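Local atomic coordinates of glutaminase 1 (Escherichia coli, PDB entry 1U60), a protein that hydrolyses L-glutamine to L-glutamate and ammonium, as a member of the glutaminase family in the beta-lactamase clan. Residues N99-L104 and R169-L174; Q143-G148 and K223-A228. One frame throughout, in Å; residues are numbered along the deposited sequence.

Interaction 1 of 2, residues N99-L104 and R169-L174; sequences NSVIAL and RAIAWL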
loop_
_atom_site.group_PDB
_atom_site.type_symbol
_atom_site.label_atom_id
_atom_site.label_comp_id
_atom_site.label_asym_id
_atom_site.label_seq_id
_atom_site.Cartn_x
_atom_site.Cartn_y
_atom_site.Cartn_z
ATOM N N ASN A 99 4.114 13.330 11.948
ATOM C CA ASN A 99 3.850 13.789 13.301
ATOM C C ASN A 99 2.439 14.351 13.511
ATOM O O ASN A 99 2.182 15.097 14.450
ATOM C CB ASN A 99 4.889 14.861 13.639
ATOM C CG ASN A 99 4.758 16.098 12.738
ATOM O OD1 ASN A 99 4.013 16.097 11.746
ATOM N ND2 ASN A 99 5.468 17.185 13.116
ATOM N N SER A 100 1.516 13.975 12.630
ATOM C CA SER A 100 0.196 14.580 12.612
ATOM C C SER A 100 -0.671 14.219 13.788
ATOM O O SER A 100 -1.046 13.043 13.964
ATOM C CB SER A 100 -0.556 14.184 11.346
ATOM O OG SER A 100 -1.861 14.765 11.445
ATOM N N VAL A 101 -1.027 15.208 14.615
ATOM C CA VAL A 101 -2.029 14.990 15.662
ATOM C C VAL A 101 -3.483 15.061 15.151
ATOM O O VAL A 101 -4.374 14.547 15.809
ATOM C CB VAL A 101 -1.804 15.895 16.953
ATOM C CG1 VAL A 101 -0.373 15.661 17.535
ATOM C CG2 VAL A 101 -2.058 17.361 16.718
ATOM N N ILE A 102 -3.720 15.711 14.010
ATOM C CA ILE A 102 -5.037 15.686 13.369
ATOM C C ILE A 102 -5.395 14.218 13.083
ATOM O O ILE A 102 -6.492 13.749 13.421
ATOM C CB ILE A 102 -5.046 16.513 12.081
ATOM C CG1 ILE A 102 -4.860 18.019 12.379
ATOM C CG2 ILE A 102 -6.373 16.304 11.325
ATOM C CD1 ILE A 102 -4.820 18.892 11.102
ATOM N N ALA A 103 -4.418 13.469 12.552
ATOM C CA ALA A 103 -4.605 12.045 12.317
ATOM C C ALA A 103 -5.141 11.314 13.540
ATOM O O ALA A 103 -6.082 10.509 13.450
ATOM C CB ALA A 103 -3.267 11.387 11.872
ATOM N N LEU A 104 -4.532 11.544 14.691
ATOM C CA LEU A 104 -4.974 10.901 15.880
ATOM C C LEU A 104 -6.392 11.283 16.218
ATOM O O LEU A 104 -7.207 10.425 16.486
ATOM C CB LEU A 104 -4.080 11.269 17.073
ATOM C CG LEU A 104 -2.700 10.636 17.109
ATOM C CD1 LEU A 104 -1.836 11.220 18.210
ATOM C CD2 LEU A 104 -2.790 9.139 17.337
ATOM N N ARG A 169 6.760 13.987 23.056
ATOM C CA ARG A 169 6.245 13.924 24.448
ATOM C C ARG A 169 4.762 14.158 24.455
ATOM O O ARG A 169 4.002 13.437 25.155
ATOM C CB ARG A 169 6.910 14.927 25.383
ATOM C CG ARG A 169 8.430 14.814 25.530
ATOM C CD ARG A 169 9.051 15.855 26.411
ATOM N NE ARG A 169 10.504 15.881 26.215
ATOM C CZ ARG A 169 11.354 16.525 27.016
ATOM N NH1 ARG A 169 10.933 17.166 28.117
ATOM N NH2 ARG A 169 12.639 16.519 26.736
ATOM N N ALA A 170 4.324 15.146 23.668
ATOM C CA ALA A 170 2.901 15.402 23.503
ATOM C C ALA A 170 2.143 14.199 22.942
ATOM O O ALA A 170 1.100 13.823 23.469
ATOM C CB ALA A 170 2.662 16.566 22.632
ATOM N N ILE A 171 2.663 13.642 21.845
ATOM C CA ILE A 171 2.070 12.472 21.237
ATOM C C ILE A 171 1.961 11.288 22.210
ATOM O O ILE A 171 0.921 10.607 22.256
ATOM C CB ILE A 171 2.820 12.096 19.925
ATOM C CG1 ILE A 171 2.528 13.108 18.827
ATOM C CG2 ILE A 171 2.389 10.722 19.437
ATOM C CD1 ILE A 171 3.320 12.919 17.561
ATOM N N ALA A 172 3.000 11.049 23.004
ATOM C CA ALA A 172 2.972 9.989 23.973
ATOM C C ALA A 172 1.817 10.179 24.966
ATOM O O ALA A 172 1.147 9.243 25.317
ATOM C CB ALA A 172 4.231 9.925 24.689
ATOM N N TRP A 173 1.608 11.401 25.428
ATOM C CA TRP A 173 0.531 11.669 26.357
ATOM C C TRP A 173 -0.833 11.544 25.693
ATOM O O TRP A 173 -1.779 11.093 26.335
ATOM C CB TRP A 173 0.717 13.062 27.036
ATOM C CG TRP A 173 1.746 13.086 28.135
ATOM C CD1 TRP A 173 2.847 13.859 28.180
ATOM C CD2 TRP A 173 1.766 12.305 29.347
ATOM N NE1 TRP A 173 3.565 13.625 29.325
ATOM C CE2 TRP A 173 2.934 12.660 30.056
ATOM C CE3 TRP A 173 0.929 11.318 29.885
ATOM C CZ2 TRP A 173 3.276 12.097 31.296
ATOM C CZ3 TRP A 173 1.251 10.764 31.109
ATOM C CH2 TRP A 173 2.420 11.139 31.796
ATOM N N LEU A 174 -0.976 11.968 24.434
ATOM C CA LEU A 174 -2.214 11.768 23.713
ATOM C C LEU A 174 -2.583 10.285 23.563
ATOM O O LEU A 174 -3.754 9.884 23.770
ATOM C CB LEU A 174 -2.149 12.360 22.320
ATOM C CG LEU A 174 -2.157 13.891 22.244
ATOM C CD1 LEU A 174 -1.914 14.338 20.816
ATOM C CD2 LEU A 174 -3.448 14.498 22.840
#

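Interaction 2 of 2, residues Q143-G148 and K223-A228; sequences QQQLAG and KRVLQA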
loop_
_atom_site.group_PDB
_atom_site.type_symbol
_atom_site.label_atom_id
_atom_site.label_comp_id
_atom_site.label_asym_id
_atom_site.label_seq_id
_atom_site.Cartn_x
_atom_site.Cartn_y
_atom_site.Cartn_z
ATOM N N GLN A 143 17.738 -4.612 16.641
ATOM C CA GLN A 143 18.420 -3.817 15.598
ATOM C C GLN A 143 19.761 -4.474 15.205
ATOM O O GLN A 143 20.066 -4.627 14.054
ATOM C CB GLN A 143 18.673 -2.362 16.036
ATOM C CG GLN A 143 17.502 -1.493 16.289
ATOM C CD GLN A 143 17.897 -0.047 16.523
ATOM O OE1 GLN A 143 19.073 0.335 16.375
ATOM N NE2 GLN A 143 16.929 0.761 16.934
ATOM N N GLN A 144 20.551 -4.892 16.198
ATOM C CA GLN A 144 21.804 -5.560 15.923
ATOM C C GLN A 144 21.617 -6.910 15.223
ATOM O O GLN A 144 22.367 -7.252 14.286
ATOM C CB GLN A 144 22.620 -5.719 17.219
ATOM C CG GLN A 144 23.038 -4.376 17.860
ATOM C CD GLN A 144 23.590 -4.515 19.277
ATOM O OE1 GLN A 144 23.328 -5.518 19.979
ATOM N NE2 GLN A 144 24.298 -3.463 19.742
ATOM N N GLN A 145 20.588 -7.660 15.614
ATOM C CA GLN A 145 20.296 -8.925 14.973
ATOM C C GLN A 145 19.880 -8.765 13.521
ATOM O O GLN A 145 20.257 -9.566 12.693
ATOM C CB GLN A 145 19.186 -9.647 15.710
ATOM C CG GLN A 145 19.563 -10.197 17.039
ATOM C CD GLN A 145 18.354 -10.893 17.710
ATOM O OE1 GLN A 145 17.335 -10.237 18.036
ATOM N NE2 GLN A 145 18.479 -12.193 17.945
ATOM N N LEU A 146 19.095 -7.739 13.249
ATOM C CA LEU A 146 18.561 -7.516 11.881
ATOM C C LEU A 146 19.563 -6.866 10.933
ATOM O O LEU A 146 19.588 -7.224 9.787
ATOM C CB LEU A 146 17.337 -6.635 11.966
ATOM C CG LEU A 146 16.133 -7.273 12.626
ATOM C CD1 LEU A 146 15.153 -6.171 12.932
ATOM C CD2 LEU A 146 15.503 -8.282 11.742
ATOM N N ALA A 147 20.383 -5.927 11.428
ATOM C CA ALA A 147 21.236 -5.081 10.587
ATOM C C ALA A 147 22.742 -5.230 10.806
ATOM O O ALA A 147 23.543 -4.904 9.926
ATOM C CB ALA A 147 20.848 -3.612 10.767
ATOM N N GLY A 148 23.134 -5.685 11.999
ATOM C CA GLY A 148 24.539 -5.908 12.273
ATOM C C GLY A 148 24.940 -5.550 13.678
ATOM O O GLY A 148 24.405 -4.627 14.282
ATOM N N LYS A 223 21.418 -16.602 10.804
ATOM C CA LYS A 223 20.641 -16.718 12.041
ATOM C C LYS A 223 19.200 -16.309 11.786
ATOM O O LYS A 223 18.955 -15.227 11.221
ATOM C CB LYS A 223 21.198 -15.813 13.118
ATOM C CG LYS A 223 20.574 -16.025 14.520
ATOM C CD LYS A 223 21.557 -15.617 15.634
ATOM C CE LYS A 223 21.080 -16.143 16.972
ATOM N NZ LYS A 223 21.234 -15.149 18.083
ATOM N N ARG A 224 18.257 -17.145 12.226
ATOM C CA ARG A 224 16.852 -16.776 12.157
ATOM C C ARG A 224 16.536 -15.813 13.270
ATOM O O ARG A 224 16.678 -16.155 14.435
ATOM C CB ARG A 224 15.886 -17.969 12.241
ATOM C CG ARG A 224 14.435 -17.458 12.218
ATOM C CD ARG A 224 13.360 -18.483 11.989
ATOM N NE ARG A 224 13.501 -19.122 10.713
ATOM C CZ ARG A 224 13.091 -18.601 9.581
ATOM N NH1 ARG A 224 12.538 -17.381 9.541
ATOM N NH2 ARG A 224 13.275 -19.238 8.452
ATOM N N VAL A 225 16.152 -14.588 12.916
ATOM C CA VAL A 225 15.817 -13.527 13.859
ATOM C C VAL A 225 14.306 -13.410 14.000
ATOM O O VAL A 225 13.827 -13.155 15.066
ATOM C CB VAL A 225 16.365 -12.167 13.357
ATOM C CG1 VAL A 225 16.046 -11.019 14.283
ATOM C CG2 VAL A 225 17.802 -12.250 13.120
ATOM N N LEU A 226 13.566 -13.512 12.892
ATOM C CA LEU A 226 12.118 -13.404 12.906
ATOM C C LEU A 226 11.431 -14.674 12.381
ATOM O O LEU A 226 11.992 -15.355 11.546
ATOM C CB LEU A 226 11.689 -12.238 12.015
ATOM C CG LEU A 226 12.422 -10.915 12.231
ATOM C CD1 LEU A 226 11.930 -9.888 11.176
ATOM C CD2 LEU A 226 12.220 -10.364 13.665
ATOM N N GLN A 227 10.187 -14.907 12.780
ATOM C CA GLN A 227 9.412 -15.961 12.186
ATOM C C GLN A 227 9.044 -15.549 10.786
ATOM O O GLN A 227 8.610 -14.421 10.591
ATOM C CB GLN A 227 8.137 -16.221 12.967
ATOM C CG GLN A 227 8.397 -16.714 14.367
ATOM C CD GLN A 227 7.149 -16.613 15.226
ATOM O OE1 GLN A 227 7.054 -15.743 16.118
ATOM N NE2 GLN A 227 6.177 -17.449 14.920
ATOM N N ALA A 228 9.190 -16.456 9.841
ATOM C CA ALA A 228 8.830 -16.181 8.461
ATOM C C ALA A 228 7.419 -15.606 8.306
ATOM O O ALA A 228 7.189 -14.698 7.478
ATOM C CB ALA A 228 9.001 -17.442 7.626
#

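Interaction 1 of 2, residues N99-L104 and R169-L174
Four aliphatic side chains carry the contact between the first turn of helix 101-106 and helix 166-178. Val101 sends CG1, anti to its own carbonyl carbon (chi1 -56°), between two residues one helical turn apart. Val101 CG1 lies 3.9 Å from Leu174 CD1, the two side chains crossing at about a right angle. Val101 CG1 also meets Ile171 CG1 obliquely at 4.1 Å. Leu104, one turn further along, brings CD1 to 4.1 Å from Leu174 CD1, so that Leu174 CD1 is touched by both Val101 and Leu104. Ile171 also reaches the backbone, its CD1 resting 4.0 Å from Asn99 O; that carbonyl is hydrogen-bonded to His167 NE2, which ties the approach to helix 101-106 to helix 166-178 by a polar link beside the apolar one.

A capping bond within 99-104 closes the beginning of the helix. Ser100, at the N-cap, accepts from Ala103 N through OG at 3.1 Å, with an almost straight N-H...O angle of 169°. Beyond the pair, Leu104 and Ile171 both pack on Ala118 of helix 117-126. Ile171 is also close to Asn117 and Asn168, predicted substrate-binding residues, so this largely aliphatic contact, dependent on shape more than direction, borders the probable substrate site.

Interaction 2 of 2, residues Q143-G148 and K223-A228
Val225 supplies the centre of this contact, both of its methyl groups resting against Gln145 in the last turn of helix 132-147. Val225 CG1, anti to the backbone N (chi1 180°), sits 3.7 Å from Gln145 CB and reaches past it to the next residue, where Val225 CG1 is 3.8 Å from Leu146 CD2. The other branch, CG2, lies beside the backbone N and meets the helix backbone, with Val225 CG2 3.7 Å from Gln145 O. Leu146 extends the apolar patch: its CD2 also touches Leu226 CD1 at 4.0 Å, the two leucine side chains crossing at about a right angle. At the outer margin Gln145 stretches beyond CG toward the exposed Lys223, but Gln145 NE2 and Lys223 NZ stay 4.0 Å apart, an approach of two nitrogens and not a bond.

Around this first shell, polar links fix the two backbones. Arg224 NH1 donates to Leu226 O at 2.9 Å, nearly along the C=O axis and in the guanidinium plane, and also bonds Gly215 O, so one nitrogen joins two carbonyls. Val225 and Leu226 form backbone hydrogen bonds with Gly216. Leu146 and Leu226 are both covered by helices 68-80 and 202-213.

The chemistry therefore divides the work: aliphatic groups make the direct contact, while Thr211 OG1 ties the Leu146 carbonyl to helix 202-213 and Asn218 ND2 ties the Gln145 carbonyl to the hairpin 217-224.

In the fold
Interactions 1 and 2 lie in separate regions of the glutaminase fold, with centres 30 Å apart and nearest atoms about 17 Å apart. Their segments alternate along the chain: 99-104, 143-148, 169-174 and 223-228, so each contact is closed across a segment of the other. They share no helix or strand. Interaction 1 joins helices 101-106 and 166-178 against helix 117-126, near predicted substrate-binding residues; interaction 2 joins the end of helix 132-147 to the chain leaving strand 223-224, away from the predicted substrate site. The interleaved order means that the chain passes back and forth between the two regions, so that elements distant in sequence are brought together in each.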